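Local coordinates for protein ubiquitin-conjugating enzyme E2, putative (Trypanosoma cruzi, PDB 4DS2) that is a putative ubiquitin-conjugating enzyme (E2), which probably accepts activated ubiquitin or a related modifier as a thioester and helps transfer it to substrates, at residues 52-57 with 122-127; 76-79 with 83-86. All blocks are in the same frame, centred on the assembly; numbering follows the deposited sequence.

Contact 1 of 2, residues 52-57 with 122-127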
ATOM      1  N   TRP A  52       0.353 -10.224   6.590  1.00 38.59           N
ATOM      2  CA  TRP A  52       0.112  -9.121   7.504  1.00 38.95           C
ATOM      3  C   TRP A  52      -1.064  -8.353   7.020  1.00 38.42           C
ATOM      4  O   TRP A  52      -1.047  -7.870   5.928  1.00 37.49           O
ATOM      5  CB  TRP A  52       1.285  -8.164   7.570  1.00 39.24           C
ATOM      6  CG  TRP A  52       2.660  -8.731   7.839  1.00 39.02           C
ATOM      7  CD1 TRP A  52       3.034 -10.046   8.122  1.00 39.57           C
ATOM      8  CD2 TRP A  52       3.894  -7.957   7.915  1.00 38.52           C
ATOM      9  NE1 TRP A  52       4.380 -10.132   8.334  1.00 38.73           N
ATOM     10  CE2 TRP A  52       4.953  -8.903   8.232  1.00 38.70           C
ATOM     11  CE3 TRP A  52       4.212  -6.609   7.765  1.00 38.12           C
ATOM     12  CZ2 TRP A  52       6.274  -8.501   8.375  1.00 38.94           C
ATOM     13  CZ3 TRP A  52       5.544  -6.209   7.910  1.00 38.61           C
ATOM     14  CH2 TRP A  52       6.552  -7.145   8.215  1.00 39.77           C
ATOM     15  N   ILE A  53      -2.101  -8.264   7.843  1.00 41.76           N
ATOM     16  CA  ILE A  53      -3.279  -7.427   7.586  1.00 42.18           C
ATOM     17  C   ILE A  53      -3.054  -6.079   8.286  1.00 41.55           C
ATOM     18  O   ILE A  53      -2.791  -6.027   9.494  1.00 41.04           O
ATOM     19  CB  ILE A  53      -4.577  -8.084   8.123  1.00 44.46           C
ATOM     20  CG1 ILE A  53      -4.701  -9.550   7.618  1.00 45.64           C
ATOM     21  CG2 ILE A  53      -5.808  -7.239   7.736  1.00 43.23           C
ATOM     22  CD1 ILE A  53      -4.201 -10.629   8.555  1.00 46.19           C
ATOM     23  N   LEU A  54      -3.120  -5.001   7.520  1.00 41.38           N
ATOM     24  CA  LEU A  54      -2.937  -3.643   8.035  1.00 42.02           C
ATOM     25  C   LEU A  54      -4.230  -2.783   7.933  1.00 41.22           C
ATOM     26  O   LEU A  54      -5.063  -3.008   7.051  1.00 36.54           O
ATOM     27  CB  LEU A  54      -1.840  -2.927   7.247  1.00 40.89           C
ATOM     28  CG  LEU A  54      -0.426  -3.486   7.067  1.00 40.56           C
ATOM     29  CD1 LEU A  54       0.374  -2.408   6.331  1.00 38.13           C
ATOM     30  CD2 LEU A  54       0.245  -3.840   8.378  1.00 42.48           C
ATOM     31  N   LYS A  55      -4.346  -1.796   8.836  1.00 41.75           N
ATOM     32  CA  LYS A  55      -5.355  -0.732   8.732  1.00 43.51           C
ATOM     33  C   LYS A  55      -4.642   0.608   8.632  1.00 42.64           C
ATOM     34  O   LYS A  55      -3.668   0.866   9.329  1.00 39.74           O
ATOM     35  CB  LYS A  55      -6.311  -0.741   9.909  1.00 46.18           C
ATOM     36  CG  LYS A  55      -7.105  -2.043  10.039  1.00 49.09           C
ATOM     37  CD  LYS A  55      -8.264  -1.908  11.029  1.00 52.35           C
ATOM     38  CE  LYS A  55      -8.863  -3.227  11.495  1.00 54.07           C
ATOM     39  NZ  LYS A  55      -9.717  -2.973  12.693  1.00 56.04           N
ATOM     40  N   VAL A  56      -5.097   1.427   7.695  1.00 44.01           N
ATOM     41  CA  VAL A  56      -4.342   2.609   7.260  1.00 43.59           C
ATOM     42  C   VAL A  56      -5.295   3.767   7.079  1.00 46.37           C
ATOM     43  O   VAL A  56      -6.469   3.563   6.754  1.00 48.21           O
ATOM     44  CB  VAL A  56      -3.601   2.333   5.924  1.00 42.38           C
ATOM     45  CG1 VAL A  56      -2.946   3.590   5.391  1.00 41.25           C
ATOM     46  CG2 VAL A  56      -2.560   1.219   6.082  1.00 42.38           C
ATOM     47  N   LYS A  57      -4.789   4.980   7.297  1.00 49.60           N
ATOM     48  CA  LYS A  57      -5.451   6.209   6.800  1.00 49.29           C
ATOM     49  C   LYS A  57      -4.611   6.760   5.674  1.00 46.03           C
ATOM     50  O   LYS A  57      -3.393   6.803   5.783  1.00 43.02           O
ATOM     51  CB  LYS A  57      -5.568   7.259   7.899  1.00 51.48           C
ATOM     52  CG  LYS A  57      -6.401   6.812   9.101  1.00 55.60           C
ATOM     53  CD  LYS A  57      -7.881   6.701   8.766  1.00 57.38           C
ATOM     54  CE  LYS A  57      -8.600   5.802   9.758  1.00 58.14           C
ATOM     55  NZ  LYS A  57      -8.702   6.417  11.105  1.00 58.81           N
ATOM     56  N   ASP A 122       9.452  -0.178   4.125  1.00 51.88           N
ATOM     57  CA  ASP A 122       9.803   0.638   2.936  1.00 47.75           C
ATOM     58  C   ASP A 122       8.876   0.313   1.769  1.00 45.06           C
ATOM     59  O   ASP A 122       8.376   1.195   1.105  1.00 47.00           O
ATOM     60  CB  ASP A 122      11.284   0.437   2.581  1.00 47.54           C
ATOM     61  CG  ASP A 122      12.240   0.858   3.743  1.00 51.90           C
ATOM     62  OD1 ASP A 122      11.840   1.693   4.581  1.00 52.57           O
ATOM     63  OD2 ASP A 122      13.385   0.344   3.850  1.00 56.12           O
ATOM     64  N   VAL A 123       8.579  -0.965   1.592  1.00 42.88           N
ATOM     65  CA  VAL A 123       7.637  -1.427   0.590  1.00 40.00           C
ATOM     66  C   VAL A 123       6.228  -0.892   0.841  1.00 41.29           C
ATOM     67  O   VAL A 123       5.477  -0.564  -0.095  1.00 39.52           O
ATOM     68  CB  VAL A 123       7.537  -2.973   0.617  1.00 38.84           C
ATOM     69  CG1 VAL A 123       6.465  -3.446  -0.356  1.00 35.78           C
ATOM     70  CG2 VAL A 123       8.899  -3.624   0.371  1.00 37.31           C
ATOM     71  N   ILE A 124       5.847  -0.842   2.113  1.00 41.99           N
ATOM     72  CA  ILE A 124       4.489  -0.455   2.457  1.00 42.27           C
ATOM     73  C   ILE A 124       4.339   1.041   2.256  1.00 41.89           C
ATOM     74  O   ILE A 124       3.333   1.485   1.725  1.00 42.04           O
ATOM     75  CB  ILE A 124       4.082  -0.880   3.892  1.00 43.17           C
ATOM     76  CG1 ILE A 124       4.203  -2.413   4.065  1.00 43.43           C
ATOM     77  CG2 ILE A 124       2.637  -0.446   4.184  1.00 42.49           C
ATOM     78  CD1 ILE A 124       4.316  -2.881   5.514  1.00 41.73           C
ATOM     79  N   LYS A 125       5.352   1.806   2.653  1.00 41.56           N
ATOM     80  CA  LYS A 125       5.293   3.243   2.492  1.00 41.10           C
ATOM     81  C   LYS A 125       5.354   3.642   1.031  1.00 39.43           C
ATOM     82  O   LYS A 125       4.733   4.618   0.647  1.00 42.24           O
ATOM     83  CB  LYS A 125       6.376   3.930   3.311  1.00 43.65           C
ATOM     84  CG  LYS A 125       6.161   3.750   4.822  1.00 46.57           C
ATOM     85  CD  LYS A 125       7.089   4.630   5.662  1.00 48.86           C
ATOM     86  CE  LYS A 125       7.639   3.918   6.893  1.00 50.42           C
ATOM     87  NZ  LYS A 125       8.936   3.261   6.537  1.00 50.86           N
ATOM     88  N   LEU A 126       6.081   2.891   0.214  1.00 37.26           N
ATOM     89  CA  LEU A 126       6.207   3.217  -1.215  1.00 36.07           C
ATOM     90  C   LEU A 126       4.873   3.103  -1.917  1.00 34.48           C
ATOM     91  O   LEU A 126       4.564   3.901  -2.802  1.00 32.05           O
ATOM     92  CB  LEU A 126       7.247   2.322  -1.931  1.00 35.73           C
ATOM     93  CG  LEU A 126       7.300   2.529  -3.458  1.00 35.94           C
ATOM     94  CD1 LEU A 126       8.606   2.056  -4.048  1.00 35.92           C
ATOM     95  CD2 LEU A 126       6.126   1.847  -4.176  1.00 36.24           C
ATOM     96  N   VAL A 127       4.100   2.098  -1.525  1.00 35.54           N
ATOM     97  CA  VAL A 127       2.837   1.776  -2.189  1.00 36.12           C
ATOM     98  C   VAL A 127       1.738   2.719  -1.785  1.00 36.83           C
ATOM     99  O   VAL A 127       0.926   3.127  -2.639  1.00 33.76           O
ATOM    100  CB  VAL A 127       2.331   0.371  -1.861  1.00 37.00           C
ATOM    101  CG1 VAL A 127       0.851   0.250  -2.204  1.00 36.36           C
ATOM    102  CG2 VAL A 127       3.168  -0.682  -2.596  1.00 38.34           C
TER
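W52 and L54 of the second strand of the E2 (UBC-fold) antiparallel sheet meet I124 of helix 120-132, which packs against the sheet. The meeting is entirely apolar and buried close to the centre of the chain, with both strand side chains turned toward the helix. W52 comes first: its six-membered ring offers CZ3 to CD1 of I124 at 4.3 Å, the methyl arriving obliquely. The indole is also packed by I13, L17 and L20 of helix 11-27, and its NE1 is satisfied by a hydrogen bond to I49 O. Two residues on, L54 projects to the same side. With its CG placed beside the backbone N (chi1 -55°), the side chain reaches tip to tip toward I124, bridging backbones whose CA atoms stand 9.8 Å apart at L54 and I124. Both residues also touch I41 of strand 40-46, so I124 fills the corner between two strands and, through L20, the N-terminal helix. In I124, CG2 stands anti to the backbone N and CG1 beside it (chi1 -59°), and the two branches meet the same leucine methyl: L54 CD1 is 3.7 Å from I124 CG2 and 4.1 Å from I124 CD1.

Contact 2 of 2, residues 76-79 with 83-86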
ATOM      1  N   LEU A  76       1.370  -9.972   1.701  1.00 39.41           N
ATOM      2  CA  LEU A  76       1.673 -11.382   1.569  1.00 40.37           C
ATOM      3  C   LEU A  76       3.154 -11.638   1.194  1.00 40.11           C
ATOM      4  O   LEU A  76       3.667 -11.108   0.209  1.00 38.44           O
ATOM      5  CB  LEU A  76       0.741 -11.984   0.519  1.00 43.33           C
ATOM      6  CG  LEU A  76       0.898 -13.440   0.021  1.00 46.56           C
ATOM      7  CD1 LEU A  76       1.282 -14.460   1.115  1.00 47.47           C
ATOM      8  CD2 LEU A  76      -0.408 -13.847  -0.689  1.00 47.99           C
ATOM      9  N   PHE A  77       3.832 -12.441   2.015  1.00 38.96           N
ATOM     10  CA  PHE A  77       5.213 -12.811   1.798  1.00 38.37           C
ATOM     11  C   PHE A  77       5.347 -14.200   1.191  1.00 41.78           C
ATOM     12  O   PHE A  77       4.369 -14.970   1.142  1.00 46.56           O
ATOM     13  CB  PHE A  77       5.965 -12.810   3.107  1.00 36.80           C
ATOM     14  CG  PHE A  77       6.155 -11.452   3.691  1.00 34.27           C
ATOM     15  CD1 PHE A  77       5.114 -10.828   4.370  1.00 34.35           C
ATOM     16  CD2 PHE A  77       7.366 -10.809   3.593  1.00 32.97           C
ATOM     17  CE1 PHE A  77       5.290  -9.579   4.951  1.00 33.36           C
ATOM     18  CE2 PHE A  77       7.555  -9.552   4.157  1.00 32.91           C
ATOM     19  CZ  PHE A  77       6.523  -8.947   4.860  1.00 32.87           C
ATOM     20  N   SER A  78       6.564 -14.507   0.731  1.00 41.66           N
ATOM     21  CA  SER A  78       6.938 -15.853   0.323  1.00 43.44           C
ATOM     22  C   SER A  78       8.110 -16.384   1.143  1.00 44.40           C
ATOM     23  O   SER A  78       8.728 -15.685   1.958  1.00 41.96           O
ATOM     24  CB  SER A  78       7.283 -15.917  -1.166  1.00 43.77           C
ATOM     25  OG  SER A  78       8.617 -15.489  -1.375  1.00 42.09           O
ATOM     26  N   ASP A  79       8.392 -17.658   0.919  1.00 49.11           N
ATOM     27  CA  ASP A  79       9.476 -18.340   1.611  1.00 52.77           C
ATOM     28  C   ASP A  79      10.808 -17.770   1.207  1.00 51.44           C
ATOM     29  O   ASP A  79      11.775 -17.962   1.922  1.00 54.44           O
ATOM     30  CB  ASP A  79       9.484 -19.839   1.313  1.00 57.19           C
ATOM     31  CG  ASP A  79       8.180 -20.496   1.678  1.00 60.74           C
ATOM     32  OD1 ASP A  79       7.221 -20.385   0.867  1.00 64.86           O
ATOM     33  OD2 ASP A  79       8.104 -21.094   2.781  1.00 65.07           O
ATOM     34  N   HIS A  83      14.815 -11.840  -0.883  1.00 38.30           N
ATOM     35  CA  HIS A  83      15.096 -11.901  -2.331  1.00 39.46           C
ATOM     36  C   HIS A  83      13.969 -11.387  -3.165  1.00 39.17           C
ATOM     37  O   HIS A  83      14.199 -10.514  -3.982  1.00 39.55           O
ATOM     38  CB  HIS A  83      15.504 -13.305  -2.713  1.00 42.08           C
ATOM     39  CG  HIS A  83      16.592 -13.851  -1.813  1.00 44.84           C
ATOM     40  ND1 HIS A  83      17.867 -13.407  -1.876  1.00 46.50           N
ATOM     41  CD2 HIS A  83      16.548 -14.762  -0.751  1.00 45.77           C
ATOM     42  CE1 HIS A  83      18.621 -14.049  -0.948  1.00 48.15           C
ATOM     43  NE2 HIS A  83      17.818 -14.880  -0.265  1.00 47.63           N
ATOM     44  N   GLU A  84      12.726 -11.823  -2.920  1.00 40.52           N
ATOM     45  CA  GLU A  84      11.552 -11.113  -3.507  1.00 41.27           C
ATOM     46  C   GLU A  84      10.720 -10.449  -2.441  1.00 38.45           C
ATOM     47  O   GLU A  84      10.425 -11.061  -1.420  1.00 36.99           O
ATOM     48  CB  GLU A  84      10.581 -11.987  -4.319  1.00 45.13           C
ATOM     49  CG  GLU A  84      11.212 -12.640  -5.523  1.00 50.15           C
ATOM     50  CD  GLU A  84      12.032 -13.817  -5.076  1.00 54.77           C
ATOM     51  OE1 GLU A  84      11.425 -14.559  -4.272  1.00 56.65           O
ATOM     52  OE2 GLU A  84      13.240 -13.973  -5.467  1.00 59.42           O
ATOM     53  N   PRO A  85      10.262  -9.221  -2.730  1.00 37.29           N
ATOM     54  CA  PRO A  85       9.473  -8.496  -1.787  1.00 34.98           C
ATOM     55  C   PRO A  85       8.046  -9.025  -1.739  1.00 34.21           C
ATOM     56  O   PRO A  85       7.646  -9.786  -2.605  1.00 34.39           O
ATOM     57  CB  PRO A  85       9.513  -7.068  -2.342  1.00 34.86           C
ATOM     58  CG  PRO A  85       9.669  -7.212  -3.801  1.00 35.97           C
ATOM     59  CD  PRO A  85      10.295  -8.544  -4.052  1.00 38.23           C
ATOM     60  N   PRO A  86       7.287  -8.620  -0.725  1.00 33.13           N
ATOM     61  CA  PRO A  86       5.904  -9.055  -0.576  1.00 34.58           C
ATOM     62  C   PRO A  86       4.984  -8.357  -1.537  1.00 35.19           C
ATOM     63  O   PRO A  86       5.324  -7.336  -2.089  1.00 40.09           O
ATOM     64  CB  PRO A  86       5.540  -8.554   0.813  1.00 33.13           C
ATOM     65  CG  PRO A  86       6.380  -7.341   0.961  1.00 31.84           C
ATOM     66  CD  PRO A  86       7.692  -7.728   0.366  1.00 31.60           C
TER
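F77 and P86 form a CH-pi contact across the loop between strands 70-76 and 87-90, near its two ends. P86 CB sits over one face of the F77 ring, 3.9 Å from its centroid and 6° off the ring normal, almost directly above the centre. F77 CG is anti to its carbonyl carbon (chi1 -69°), and its ring lies alongside the proline, both side chains pointing the same way. Apolar touches spread the contact over the ring: P86 CB is 4.0 Å from F77 CD2, and P86 CG approaches F77 CE2 at 4.1 Å. The F77 ring also meets Y81 edge-to-face, so an aromatic from between the two segments joins the same cluster; P86 touches Y81 too. The L76 carbonyl oxygen lies against CA and CB of P86 at the end where the two segments converge. Polar groups gather at the wider end. S78 OG and E84 OE1 are 4.1 Å apart, too far for a bond; OG is instead hydrogen-bonded to D80 N, the pairing of an ST turn. E84 OE1 also lies near D80 OD2, a closeness of like charges that may raise the affinity of one carboxylate for a proton. Together the residues from Y81 to P86 supply the Y-P-x-x-P-P loop characteristic of the E2 family, a region that in relatives contributes to E3 binding.

Overall arrangement
The two contacts have centres about 15 Å apart and are built around one antiparallel sheet, ordered 40-46, 51-57, 70-76, 87-90: contact 1 joins strand 51-57 to helix 120-132 near the centre of the chain, and contact 2 lies farther out, in the loop between strands 70-76 and 87-90. In chain order 52-57 comes first, then both segments of contact 2, and finally the helix segment 122-127. They join directly: W52 CE2 is 3.4 Å from F77 CE1, with the ring planes at about 45°, while V123 CG1 of the helix meets P86 CG at 4.1 Å. These touches link that buried packing to the Y-P-x-x-P-P loop, a surface probably used in protein recognition.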